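PDB 7CNE: sphingomyelinase C from Streptomyces griseocarneus, which belongs to the endonuclease/exonuclease/phosphatase family and has a DNase I-like alpha/beta fold built on two mixed beta-sheets. Local coordinates for residues P26-E31 with A235-T240; Y224-D227 with I233-Y236. All coordinates share one frame; numbering follows the deposited sequence.

How the interactions relate
Interactions 1 and 2 both use the short helix 232-237 and share Ala-235 and Tyr-236; their centres lie about 10 Å apart. Interaction 2 sets the early part of the helix against the loop that leads into it, whereas interaction 1 joins its C-terminal end to a distant loop near the N-terminus. Two packing contacts connect them: CD1 of Tyr-238 is 3.5 Å from CZ of Phe-226, and CH2 of Trp-28 lies 4.2 Å from CG2 of Ile-233. A bound succinic acid, probably from the crystallisation liquor, lies near both, its nearest atoms about 3 Å from the Arg-237 side chain and about 4 Å from that of Phe-226.

Interaction 1: P26-E31 with A235-T240; sequences PNWGQE and AYRYPT
NH1 of Arg-237 hydrogen-bonds O3 of a bound succinic acid, which OH of Tyr-238 also meets through a weak hydrogen bond, while the methylenes of the same arginine pack on Trp-28. In the DNase I-like fold of this protein, the contact joins the loop before helix 30-39 to the end of helix 232-237, more than 200 residues later. It is a surface contact: 105 Å² is buried, both sides summed, and no hydrogen bond spans the segments.

The six-membered part of the indole makes the whole approach. Its CH2 lies 3.8 Å from CD2 of Tyr-236, and its CZ2 is 4.0 Å from CE2 of the same ring, so two neighbouring atoms of each ring meet obliquely. CG of Tyr-236 lies anti to its own backbone N (chi1 173°), which carries the ring from the helix toward the indole. Arg-237 meets CZ2 too: its CG stands 4.0 Å from CZ2 of Trp-28 and its CD follows at 4.1 Å from that same CZ2. The chain bends at chi3 beyond these methylenes, and the guanidinium plane stands 87° from that of the indole; CG and CD, not the charged group, make the contact.

Gly-29, with positive phi, is the N-cap residue of helix 30-39, directly after Trp-28. OE1 of Gln-30 receives a weak hydrogen bond from N of Trp-28 at 3.2 Å, strongly bent at 123°. The amide's NE2 is held by the carbonyl oxygens of Met-20 and Tyr-25. Phe-18 meets the indole edge-to-face, and the ring of Tyr-284 also packs against it. One face of the Arg-237 guanidinium is covered near its rim by CE1 of Tyr-238, 3.5 Å above the plane.

Interaction 2: Y224-D227 with I233-Y236; sequences YSFD and IAAY
CB of Ala-234 packs over one face of the Phe-226 ring, 4.2 Å from its centroid and 26° off the ring normal, which meets the geometry of a CH-pi contact. The methyl is displaced toward the far end of the ring, lying 3.9 Å from CE1 of Phe-226 and equally far from its CZ. With chi1 at -170°, CG of Phe-226 lies anti to the backbone N and the phenyl extends toward the helix. The same methyl also meets the backbone of the next residue, Ala-234 CB being 3.6 Å from O of Asp-227. No hydrogen bond crosses the contact.

In the DNase I-like fold this joins helix 232-237 to the loop that follows strand 218-221, an outermost strand of the seven-stranded sheet. Where the two segments come closest, CA of Asp-227 is 6.5 Å from CA of Ala-234.

Further out, the carboxylate of the buried Asp-227 probably steadies the connection: OD1 accepts hydrogen bonds from N of Lys-229 and N of Glu-230, and OD2 is hydrogen-bonded to NE2 of His-222, with a salt bridge to Arg-243. The Phe-226 ring also meets that of His-290, while N of Ala-234 is hydrogen-bonded to OD1 of Asn-231.

Interaction 1: P26-E31 with A235-T240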
# COMPACT_ATOMS: atom_id res chain seq x y z
N PRO A 26 -0.25 4.13 22.10
CA PRO A 26 -1.18 3.15 22.68
C PRO A 26 -2.65 3.47 22.48
O PRO A 26 -3.49 2.59 22.71
CB PRO A 26 -0.81 3.15 24.17
CG PRO A 26 -0.11 4.44 24.40
CD PRO A 26 0.58 4.80 23.12
N ASN A 27 -3.00 4.68 22.03
CA ASN A 27 -4.40 5.10 22.02
C ASN A 27 -4.93 5.37 20.61
O ASN A 27 -5.82 6.22 20.44
CB ASN A 27 -4.57 6.33 22.91
CG ASN A 27 -4.20 6.05 24.35
OD1 ASN A 27 -4.71 5.11 24.95
ND2 ASN A 27 -3.28 6.84 24.89
N TRP A 28 -4.45 4.66 19.60
CA TRP A 28 -4.96 4.86 18.24
C TRP A 28 -5.89 3.74 17.78
O TRP A 28 -6.17 3.63 16.58
CB TRP A 28 -3.80 5.06 17.25
CG TRP A 28 -3.69 6.49 16.79
CD1 TRP A 28 -2.58 7.29 16.84
CD2 TRP A 28 -4.73 7.29 16.23
NE1 TRP A 28 -2.87 8.53 16.33
CE2 TRP A 28 -4.18 8.56 15.95
CE3 TRP A 28 -6.08 7.05 15.92
CZ2 TRP A 28 -4.94 9.59 15.39
CZ3 TRP A 28 -6.82 8.08 15.36
CH2 TRP A 28 -6.24 9.33 15.10
N GLY A 29 -6.39 2.93 18.71
CA GLY A 29 -7.37 1.90 18.40
C GLY A 29 -6.87 0.82 17.46
O GLY A 29 -7.67 0.23 16.73
N GLN A 30 -5.56 0.51 17.50
CA GLN A 30 -4.97 -0.33 16.45
C GLN A 30 -5.52 -1.76 16.49
O GLN A 30 -5.81 -2.33 15.44
CB GLN A 30 -3.45 -0.37 16.57
CG GLN A 30 -2.74 0.95 16.21
CD GLN A 30 -2.47 1.83 17.42
OE1 GLN A 30 -3.35 2.02 18.26
NE2 GLN A 30 -1.25 2.36 17.52
N GLU A 31 -5.63 -2.36 17.68
CA GLU A 31 -6.13 -3.73 17.74
C GLU A 31 -7.59 -3.80 17.32
O GLU A 31 -7.99 -4.70 16.59
CB GLU A 31 -5.94 -4.31 19.15
CG GLU A 31 -4.49 -4.65 19.48
CD GLU A 31 -4.01 -5.97 18.85
OE1 GLU A 31 -4.83 -6.75 18.33
OE2 GLU A 31 -2.79 -6.23 18.88
N ALA A 235 -9.22 13.90 8.86
CA ALA A 235 -9.63 15.24 9.27
C ALA A 235 -9.08 15.61 10.65
O ALA A 235 -8.78 16.78 10.90
CB ALA A 235 -11.15 15.36 9.26
N TYR A 236 -8.94 14.63 11.54
CA TYR A 236 -8.37 14.91 12.85
C TYR A 236 -6.87 15.16 12.76
O TYR A 236 -6.34 16.04 13.46
CB TYR A 236 -8.65 13.74 13.80
CG TYR A 236 -7.95 13.88 15.13
CD1 TYR A 236 -8.36 14.84 16.05
CD2 TYR A 236 -6.88 13.06 15.46
CE1 TYR A 236 -7.73 14.97 17.27
CE2 TYR A 236 -6.24 13.19 16.69
CZ TYR A 236 -6.67 14.15 17.59
OH TYR A 236 -6.05 14.29 18.81
N ARG A 237 -6.17 14.41 11.92
CA ARG A 237 -4.71 14.51 11.88
C ARG A 237 -4.22 15.65 11.00
O ARG A 237 -3.11 16.15 11.23
CB ARG A 237 -4.11 13.19 11.39
CG ARG A 237 -4.37 11.99 12.29
CD ARG A 237 -3.76 10.75 11.67
NE ARG A 237 -2.30 10.82 11.67
CZ ARG A 237 -1.53 10.44 10.66
NH1 ARG A 237 -2.07 9.97 9.54
NH2 ARG A 237 -0.21 10.53 10.76
N TYR A 238 -4.99 16.04 9.99
CA TYR A 238 -4.56 17.06 9.03
C TYR A 238 -5.73 17.99 8.72
O TYR A 238 -6.20 18.07 7.59
CB TYR A 238 -4.04 16.42 7.75
CG TYR A 238 -2.89 15.47 7.96
CD1 TYR A 238 -3.08 14.09 7.92
CD2 TYR A 238 -1.60 15.94 8.18
CE1 TYR A 238 -2.03 13.21 8.11
CE2 TYR A 238 -0.54 15.07 8.37
CZ TYR A 238 -0.76 13.71 8.33
OH TYR A 238 0.30 12.85 8.52
N PRO A 239 -6.22 18.73 9.73
CA PRO A 239 -7.43 19.54 9.52
C PRO A 239 -7.24 20.72 8.57
O PRO A 239 -8.25 21.22 8.04
CB PRO A 239 -7.78 20.01 10.94
CG PRO A 239 -6.45 20.07 11.63
CD PRO A 239 -5.66 18.91 11.08
N THR A 240 -6.02 21.21 8.34
CA THR A 240 -5.83 22.33 7.42
C THR A 240 -5.22 21.90 6.09
O THR A 240 -4.89 22.76 5.27
CB THR A 240 -4.95 23.41 8.07
OG1 THR A 240 -3.61 22.93 8.26
CG2 THR A 240 -5.55 23.85 9.40

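Interaction 2: Y224-D227 with I233-Y236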
# COMPACT_ATOMS: atom_id res chain seq x y z
N TYR A 224 -11.26 11.33 -3.63
CA TYR A 224 -10.06 11.49 -2.81
C TYR A 224 -9.87 10.28 -1.90
O TYR A 224 -10.62 10.11 -0.94
CB TYR A 224 -10.14 12.76 -1.95
CG TYR A 224 -10.48 14.01 -2.72
CD1 TYR A 224 -9.53 14.63 -3.54
CD2 TYR A 224 -11.74 14.59 -2.62
CE1 TYR A 224 -9.84 15.78 -4.25
CE2 TYR A 224 -12.05 15.74 -3.31
CZ TYR A 224 -11.10 16.33 -4.12
OH TYR A 224 -11.43 17.48 -4.81
N SER A 225 -8.84 9.48 -2.17
CA SER A 225 -8.55 8.37 -1.26
C SER A 225 -7.90 8.83 0.04
O SER A 225 -7.81 8.03 0.98
CB SER A 225 -7.67 7.32 -1.96
OG SER A 225 -6.33 7.76 -2.03
N PHE A 226 -7.45 10.09 0.13
CA PHE A 226 -6.99 10.67 1.41
C PHE A 226 -7.77 11.97 1.64
O PHE A 226 -7.28 13.07 1.37
CB PHE A 226 -5.49 10.90 1.43
CG PHE A 226 -4.97 11.25 2.80
CD1 PHE A 226 -5.01 10.32 3.82
CD2 PHE A 226 -4.48 12.53 3.07
CE1 PHE A 226 -4.55 10.64 5.09
CE2 PHE A 226 -4.03 12.85 4.33
CZ PHE A 226 -4.06 11.91 5.34
N ASP A 227 -8.99 11.83 2.16
CA ASP A 227 -9.95 12.93 2.24
C ASP A 227 -9.86 13.56 3.63
O ASP A 227 -10.50 13.11 4.58
CB ASP A 227 -11.37 12.44 1.94
CG ASP A 227 -12.33 13.58 1.63
OD1 ASP A 227 -12.17 14.67 2.23
OD2 ASP A 227 -13.23 13.40 0.78
N ILE A 233 -10.55 10.19 10.51
CA ILE A 233 -9.16 10.12 10.98
C ILE A 233 -8.30 11.16 10.26
O ILE A 233 -7.51 11.88 10.88
CB ILE A 233 -8.60 8.70 10.81
CG1 ILE A 233 -9.32 7.73 11.74
CG2 ILE A 233 -7.07 8.70 11.07
CD1 ILE A 233 -8.92 6.27 11.56
N ALA A 234 -8.41 11.23 8.93
CA ALA A 234 -7.59 12.20 8.20
C ALA A 234 -7.93 13.63 8.61
O ALA A 234 -7.04 14.48 8.72
CB ALA A 234 -7.77 12.03 6.69
N ALA A 235 -9.22 13.90 8.86
CA ALA A 235 -9.63 15.24 9.27
C ALA A 235 -9.08 15.61 10.65
O ALA A 235 -8.78 16.78 10.90
CB ALA A 235 -11.15 15.36 9.26
N TYR A 236 -8.94 14.63 11.54
CA TYR A 236 -8.37 14.91 12.85
C TYR A 236 -6.87 15.16 12.76
O TYR A 236 -6.34 16.04 13.46
CB TYR A 236 -8.65 13.74 13.80
CG TYR A 236 -7.95 13.88 15.13
CD1 TYR A 236 -8.36 14.84 16.05
CD2 TYR A 236 -6.88 13.06 15.46
CE1 TYR A 236 -7.73 14.97 17.27
CE2 TYR A 236 -6.24 13.19 16.69
CZ TYR A 236 -6.67 14.15 17.59
OH TYR A 236 -6.05 14.29 18.81